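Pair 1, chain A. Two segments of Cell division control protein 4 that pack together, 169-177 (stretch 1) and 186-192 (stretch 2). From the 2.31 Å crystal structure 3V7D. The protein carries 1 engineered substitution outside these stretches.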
# COMPACT_ATOMS: atom_id res chain seq x y z
N LYS A 169 1.64 9.88 -19.47
CA LYS A 169 0.96 10.01 -18.18
C LYS A 169 -0.55 9.95 -18.36
O LYS A 169 -1.14 10.78 -19.05
CB LYS A 169 1.35 11.31 -17.48
CG LYS A 169 0.97 11.36 -16.01
CD LYS A 169 1.89 10.49 -15.17
CE LYS A 169 1.56 10.61 -13.69
NZ LYS A 169 2.63 10.00 -12.83
N TYR A 170 -1.16 8.96 -17.73
CA TYR A 170 -2.61 8.81 -17.77
C TYR A 170 -3.23 9.78 -16.77
O TYR A 170 -2.76 9.92 -15.65
CB TYR A 170 -3.00 7.37 -17.44
CG TYR A 170 -4.48 7.11 -17.52
CD1 TYR A 170 -5.08 6.76 -18.71
CD2 TYR A 170 -5.28 7.22 -16.39
CE1 TYR A 170 -6.44 6.53 -18.79
CE2 TYR A 170 -6.64 6.99 -16.45
CZ TYR A 170 -7.21 6.64 -17.66
OH TYR A 170 -8.57 6.41 -17.74
N ALA A 171 -4.30 10.45 -17.19
CA ALA A 171 -4.97 11.41 -16.32
C ALA A 171 -6.20 10.79 -15.65
O ALA A 171 -6.15 10.40 -14.48
CB ALA A 171 -5.36 12.66 -17.10
N HIS A 172 -7.29 10.71 -16.41
CA HIS A 172 -8.56 10.18 -15.92
C HIS A 172 -9.51 10.12 -17.10
O HIS A 172 -9.37 10.88 -18.06
CB HIS A 172 -9.15 11.11 -14.86
CG HIS A 172 -9.52 12.46 -15.38
ND1 HIS A 172 -8.62 13.49 -15.50
CD2 HIS A 172 -10.70 12.94 -15.84
CE1 HIS A 172 -9.23 14.55 -15.99
NE2 HIS A 172 -10.49 14.25 -16.21
N GLY A 173 -10.49 9.22 -17.03
CA GLY A 173 -11.53 9.15 -18.04
C GLY A 173 -11.02 8.93 -19.45
O GLY A 173 -11.55 9.50 -20.40
N GLY A 174 -9.97 8.12 -19.59
CA GLY A 174 -9.43 7.80 -20.90
C GLY A 174 -8.63 8.92 -21.53
O GLY A 174 -8.38 8.91 -22.74
N ILE A 175 -8.23 9.90 -20.73
CA ILE A 175 -7.42 11.01 -21.21
C ILE A 175 -5.96 10.76 -20.85
O ILE A 175 -5.66 10.36 -19.72
CB ILE A 175 -7.87 12.35 -20.59
CG1 ILE A 175 -9.35 12.61 -20.88
CG2 ILE A 175 -7.01 13.50 -21.10
CD1 ILE A 175 -9.65 12.88 -22.34
N LEU A 176 -5.05 11.00 -21.79
CA LEU A 176 -3.63 10.82 -21.50
C LEU A 176 -2.76 11.89 -22.16
O LEU A 176 -3.14 12.49 -23.16
CB LEU A 176 -3.16 9.42 -21.90
CG LEU A 176 -3.07 9.08 -23.39
CD1 LEU A 176 -1.62 9.04 -23.83
CD2 LEU A 176 -3.74 7.75 -23.68
N VAL A 177 -1.59 12.12 -21.58
CA VAL A 177 -0.65 13.12 -22.08
C VAL A 177 0.66 12.46 -22.49
O VAL A 177 1.15 11.57 -21.79
CB VAL A 177 -0.37 14.20 -21.02
CG1 VAL A 177 0.50 15.31 -21.59
CG2 VAL A 177 -1.67 14.77 -20.48
N ARG A 186 1.37 16.25 -26.27
CA ARG A 186 0.08 15.90 -26.86
C ARG A 186 -0.92 15.35 -25.84
O ARG A 186 -0.56 14.54 -24.98
CB ARG A 186 0.26 14.92 -28.02
CG ARG A 186 0.61 15.58 -29.34
CD ARG A 186 0.80 14.53 -30.42
NE ARG A 186 0.81 15.10 -31.77
CZ ARG A 186 1.88 15.61 -32.36
NH1 ARG A 186 3.04 15.64 -31.72
NH2 ARG A 186 1.79 16.10 -33.59
N VAL A 187 -2.16 15.79 -25.96
CA VAL A 187 -3.25 15.29 -25.13
C VAL A 187 -4.12 14.38 -25.98
O VAL A 187 -4.47 14.73 -27.11
CB VAL A 187 -4.11 16.44 -24.58
CG1 VAL A 187 -5.24 15.90 -23.71
CG2 VAL A 187 -3.26 17.43 -23.81
N TRP A 188 -4.46 13.21 -25.45
CA TRP A 188 -5.22 12.23 -26.21
C TRP A 188 -6.50 11.82 -25.49
O TRP A 188 -6.55 11.81 -24.26
CB TRP A 188 -4.38 10.98 -26.47
CG TRP A 188 -3.02 11.24 -27.05
CD1 TRP A 188 -1.93 11.70 -26.38
CD2 TRP A 188 -2.60 11.01 -28.40
NE1 TRP A 188 -0.85 11.79 -27.23
CE2 TRP A 188 -1.24 11.38 -28.48
CE3 TRP A 188 -3.24 10.55 -29.55
CZ2 TRP A 188 -0.51 11.29 -29.66
CZ3 TRP A 188 -2.51 10.47 -30.73
CH2 TRP A 188 -1.16 10.83 -30.77
N ASP A 189 -7.52 11.49 -26.26
CA ASP A 189 -8.74 10.91 -25.72
C ASP A 189 -8.87 9.49 -26.27
O ASP A 189 -9.11 9.30 -27.46
CB ASP A 189 -9.96 11.75 -26.11
CG ASP A 189 -11.25 11.27 -25.44
OD1 ASP A 189 -11.54 10.05 -25.46
OD2 ASP A 189 -11.98 12.12 -24.89
N ILE A 190 -8.71 8.50 -25.40
CA ILE A 190 -8.78 7.10 -25.81
C ILE A 190 -10.13 6.74 -26.41
O ILE A 190 -10.21 6.05 -27.43
CB ILE A 190 -8.47 6.16 -24.63
CG1 ILE A 190 -7.01 6.31 -24.21
CG2 ILE A 190 -8.74 4.71 -25.01
CD1 ILE A 190 -6.62 5.43 -23.03
N LYS A 191 -11.20 7.23 -25.79
CA LYS A 191 -12.55 6.88 -26.22
C LYS A 191 -12.95 7.54 -27.53
O LYS A 191 -13.91 7.12 -28.17
CB LYS A 191 -13.56 7.19 -25.12
CG LYS A 191 -13.33 6.41 -23.83
CD LYS A 191 -14.13 6.98 -22.66
CE LYS A 191 -13.93 8.48 -22.52
NZ LYS A 191 -12.48 8.84 -22.48
N LYS A 192 -12.22 8.58 -27.93
CA LYS A 192 -12.42 9.20 -29.24
C LYS A 192 -11.39 8.65 -30.22
O LYS A 192 -11.50 8.83 -31.43
CB LYS A 192 -12.31 10.72 -29.17
CG LYS A 192 -13.33 11.38 -28.26
CD LYS A 192 -13.22 12.90 -28.31
CE LYS A 192 -14.30 13.57 -27.49
NZ LYS A 192 -14.31 15.04 -27.67

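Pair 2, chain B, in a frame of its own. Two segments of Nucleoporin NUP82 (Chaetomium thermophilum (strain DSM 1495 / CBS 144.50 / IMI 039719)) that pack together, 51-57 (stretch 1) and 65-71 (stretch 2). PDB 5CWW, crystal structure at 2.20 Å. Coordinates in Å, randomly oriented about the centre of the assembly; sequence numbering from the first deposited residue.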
# COMPACT_ATOMS: atom_id res chain seq x y z
N ARG B 51 -15.29 13.07 -1.82
CA ARG B 51 -15.85 14.24 -2.48
C ARG B 51 -15.66 14.25 -3.99
O ARG B 51 -14.80 13.57 -4.54
CB ARG B 51 -15.22 15.52 -1.92
CG ARG B 51 -13.74 15.67 -2.26
CD ARG B 51 -13.21 17.03 -1.87
NE ARG B 51 -13.65 18.08 -2.79
CZ ARG B 51 -12.98 18.49 -3.86
NH1 ARG B 51 -11.82 17.93 -4.19
NH2 ARG B 51 -13.47 19.46 -4.62
N ARG B 52 -16.50 15.05 -4.65
CA ARG B 52 -16.31 15.42 -6.04
C ARG B 52 -16.88 16.82 -6.21
O ARG B 52 -18.05 17.05 -5.93
CB ARG B 52 -16.97 14.41 -6.99
CG ARG B 52 -18.47 14.22 -6.78
CD ARG B 52 -19.03 13.20 -7.75
NE ARG B 52 -20.49 13.19 -7.75
CZ ARG B 52 -21.24 12.46 -8.57
NH1 ARG B 52 -20.67 11.66 -9.47
NH2 ARG B 52 -22.56 12.52 -8.50
N GLY B 53 -16.04 17.75 -6.65
CA GLY B 53 -16.43 19.15 -6.68
C GLY B 53 -16.88 19.59 -5.29
O GLY B 53 -16.14 19.44 -4.32
N THR B 54 -18.10 20.12 -5.21
CA THR B 54 -18.66 20.56 -3.94
C THR B 54 -19.54 19.49 -3.28
O THR B 54 -20.08 19.71 -2.19
CB THR B 54 -19.49 21.85 -4.11
OG1 THR B 54 -20.52 21.63 -5.08
CG2 THR B 54 -18.60 22.99 -4.57
N GLU B 55 -19.68 18.35 -3.94
CA GLU B 55 -20.43 17.23 -3.37
C GLU B 55 -19.54 16.42 -2.44
O GLU B 55 -18.34 16.27 -2.68
CB GLU B 55 -20.98 16.32 -4.47
CG GLU B 55 -21.98 16.97 -5.41
CD GLU B 55 -22.54 15.99 -6.43
OE1 GLU B 55 -22.21 14.79 -6.35
OE2 GLU B 55 -23.33 16.42 -7.30
N ILE B 56 -20.13 15.89 -1.37
CA ILE B 56 -19.41 15.01 -0.46
C ILE B 56 -20.24 13.77 -0.12
O ILE B 56 -21.47 13.80 -0.17
CB ILE B 56 -19.01 15.73 0.85
CG1 ILE B 56 -20.24 16.19 1.63
CG2 ILE B 56 -18.09 16.90 0.54
CD1 ILE B 56 -19.93 16.68 3.03
N PHE B 57 -19.55 12.69 0.22
CA PHE B 57 -20.18 11.44 0.60
C PHE B 57 -19.67 11.05 1.98
O PHE B 57 -18.47 10.86 2.18
CB PHE B 57 -19.87 10.34 -0.42
CG PHE B 57 -20.33 10.67 -1.81
CD1 PHE B 57 -19.59 11.50 -2.63
CD2 PHE B 57 -21.52 10.14 -2.30
CE1 PHE B 57 -20.01 11.80 -3.91
CE2 PHE B 57 -21.95 10.44 -3.58
CZ PHE B 57 -21.19 11.27 -4.38
N ARG B 65 -24.25 9.21 3.40
CA ARG B 65 -25.05 10.43 3.32
C ARG B 65 -24.47 11.37 2.27
O ARG B 65 -23.33 11.82 2.37
CB ARG B 65 -25.14 11.11 4.68
CG ARG B 65 -25.77 10.21 5.73
CD ARG B 65 -25.89 10.87 7.08
NE ARG B 65 -26.57 10.00 8.03
CZ ARG B 65 -26.39 10.03 9.35
NH1 ARG B 65 -25.55 10.89 9.89
NH2 ARG B 65 -27.06 9.19 10.12
N TRP B 66 -25.28 11.65 1.25
CA TRP B 66 -24.86 12.41 0.08
C TRP B 66 -25.40 13.83 0.13
O TRP B 66 -26.57 14.04 0.41
CB TRP B 66 -25.35 11.69 -1.18
CG TRP B 66 -24.97 12.34 -2.47
CD1 TRP B 66 -23.85 13.08 -2.72
CD2 TRP B 66 -25.73 12.31 -3.68
NE1 TRP B 66 -23.86 13.51 -4.03
CE2 TRP B 66 -25.00 13.05 -4.64
CE3 TRP B 66 -26.94 11.74 -4.06
CZ2 TRP B 66 -25.45 13.23 -5.95
CZ3 TRP B 66 -27.39 11.91 -5.35
CH2 TRP B 66 -26.65 12.65 -6.28
N GLY B 67 -24.54 14.81 -0.15
CA GLY B 67 -24.96 16.20 -0.13
C GLY B 67 -24.04 17.16 -0.87
O GLY B 67 -22.83 16.94 -0.95
N ASP B 68 -24.63 18.22 -1.41
CA ASP B 68 -23.89 19.29 -2.07
C ASP B 68 -23.73 20.46 -1.10
O ASP B 68 -24.72 21.04 -0.66
CB ASP B 68 -24.60 19.74 -3.35
CG ASP B 68 -23.75 20.65 -4.21
OD1 ASP B 68 -23.10 21.57 -3.67
OD2 ASP B 68 -23.72 20.45 -5.44
N LEU B 69 -22.49 20.81 -0.79
CA LEU B 69 -22.21 21.86 0.18
C LEU B 69 -22.68 23.23 -0.30
O LEU B 69 -23.02 24.09 0.51
CB LEU B 69 -20.71 21.92 0.49
CG LEU B 69 -20.10 20.66 1.12
CD1 LEU B 69 -18.61 20.86 1.34
CD2 LEU B 69 -20.80 20.30 2.43
N ALA B 70 -22.69 23.43 -1.62
CA ALA B 70 -23.13 24.70 -2.19
C ALA B 70 -24.61 24.94 -1.91
O ALA B 70 -24.99 26.00 -1.41
CB ALA B 70 -22.86 24.73 -3.69
N GLN B 71 -25.43 23.94 -2.23
CA GLN B 71 -26.87 24.05 -2.04
C GLN B 71 -27.24 24.13 -0.56
O GLN B 71 -28.10 24.91 -0.17
CB GLN B 71 -27.59 22.87 -2.71
CG GLN B 71 -27.25 22.70 -4.19
CD GLN B 71 -27.95 21.51 -4.82
OE1 GLN B 71 -28.97 21.04 -4.32
NE2 GLN B 71 -27.39 21.00 -5.91

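What backbone arrangement do the two pairs share? In each, a tight turn leads into a short strand that runs antiparallel to a strand of the second stretch, with N-to-C directions 159° apart in pair 1 and 168° apart in pair 2. Fourteen central residues superpose with an RMSD of 0.8 Å. The register is the same: I175(A), L176(A) and V177(A) face D189(A), W188(A) and V187(A), just as E55(B), I56(B) and F57(B) face D68(B), G67(B) and W66(B). The middle pair is the hydrogen-bonded one in both. L176(A) N donates to W188(A) O at 3.0 Å and W188(A) N to L176(A) O at 2.7 Å; I56(B) N donates to G67(B) O at 2.9 Å and G67(B) N to I56(B) O at 3.2 Å. One further backbone bond closes the ladder beside the turn, from I190(A) N to G174(A) O at 2.7 Å and from L69(B) N to T54(B) O at 3.0 Å.

How do the turns meet the second stretch? Pair 1 uses a type I' turn from H172(A) to I175(A), pair 2 a type II' turn from R52(B) to E55(B), and the matched glycines G173(A) and G53(B) both have positive phi. The next position differs. G174(A) also has positive phi, and an ideal CB there would lie 2.5 Å from K191(A) NZ, a clash; the lysine fills that space and donates a very short 2.4 Å bond from NZ to G173(A) O. At the matched positions, T54(B) has a side chain and A70(B) a short one, and T54(B) OG1 instead donates to D68(B) OD1 at 2.9 Å.

What does the aspartate at the matched position do? D189(A) and D68(B) nearly coincide, and each turns an oxygen back to the backbone that follows. D189(A) OD1 accepts from K192(A) N at 3.0 Å and forms a salt bridge with K191(A) NZ at 3.4 Å. In pair 2, D68(B) is the N-cap of a helix, and its OD1 accepts from A70(B) N at 2.8 Å while also receiving the threonine hydroxyl, so a single oxygen ties the turn to the helix start.

How do different side chains fill the two faces? On the face carrying the aspartate, pair 1 is mainly aliphatic, with I175(A) CG2 4.0 Å from V187(A) CG1. The matching residues of pair 2 are E55(B) and W66(B), joined by a hydrogen bond from W66(B) NE1 to E55(B) OE1 at 3.1 Å. The tryptophan also lies nearly parallel to the ring of F57(B), at 5°, but the rings are slid apart and barely overlap. On the other face, L176(A) CD1 lies 3.7 Å from W188(A) CD1, and L176(A) CD2 reaches I190(A) CG1 at 3.6 Å. Pair 2 has G67(B) in place of that indole, yet keeps the aliphatic contact, with I56(B) CD1 3.8 Å from L69(B) CD2.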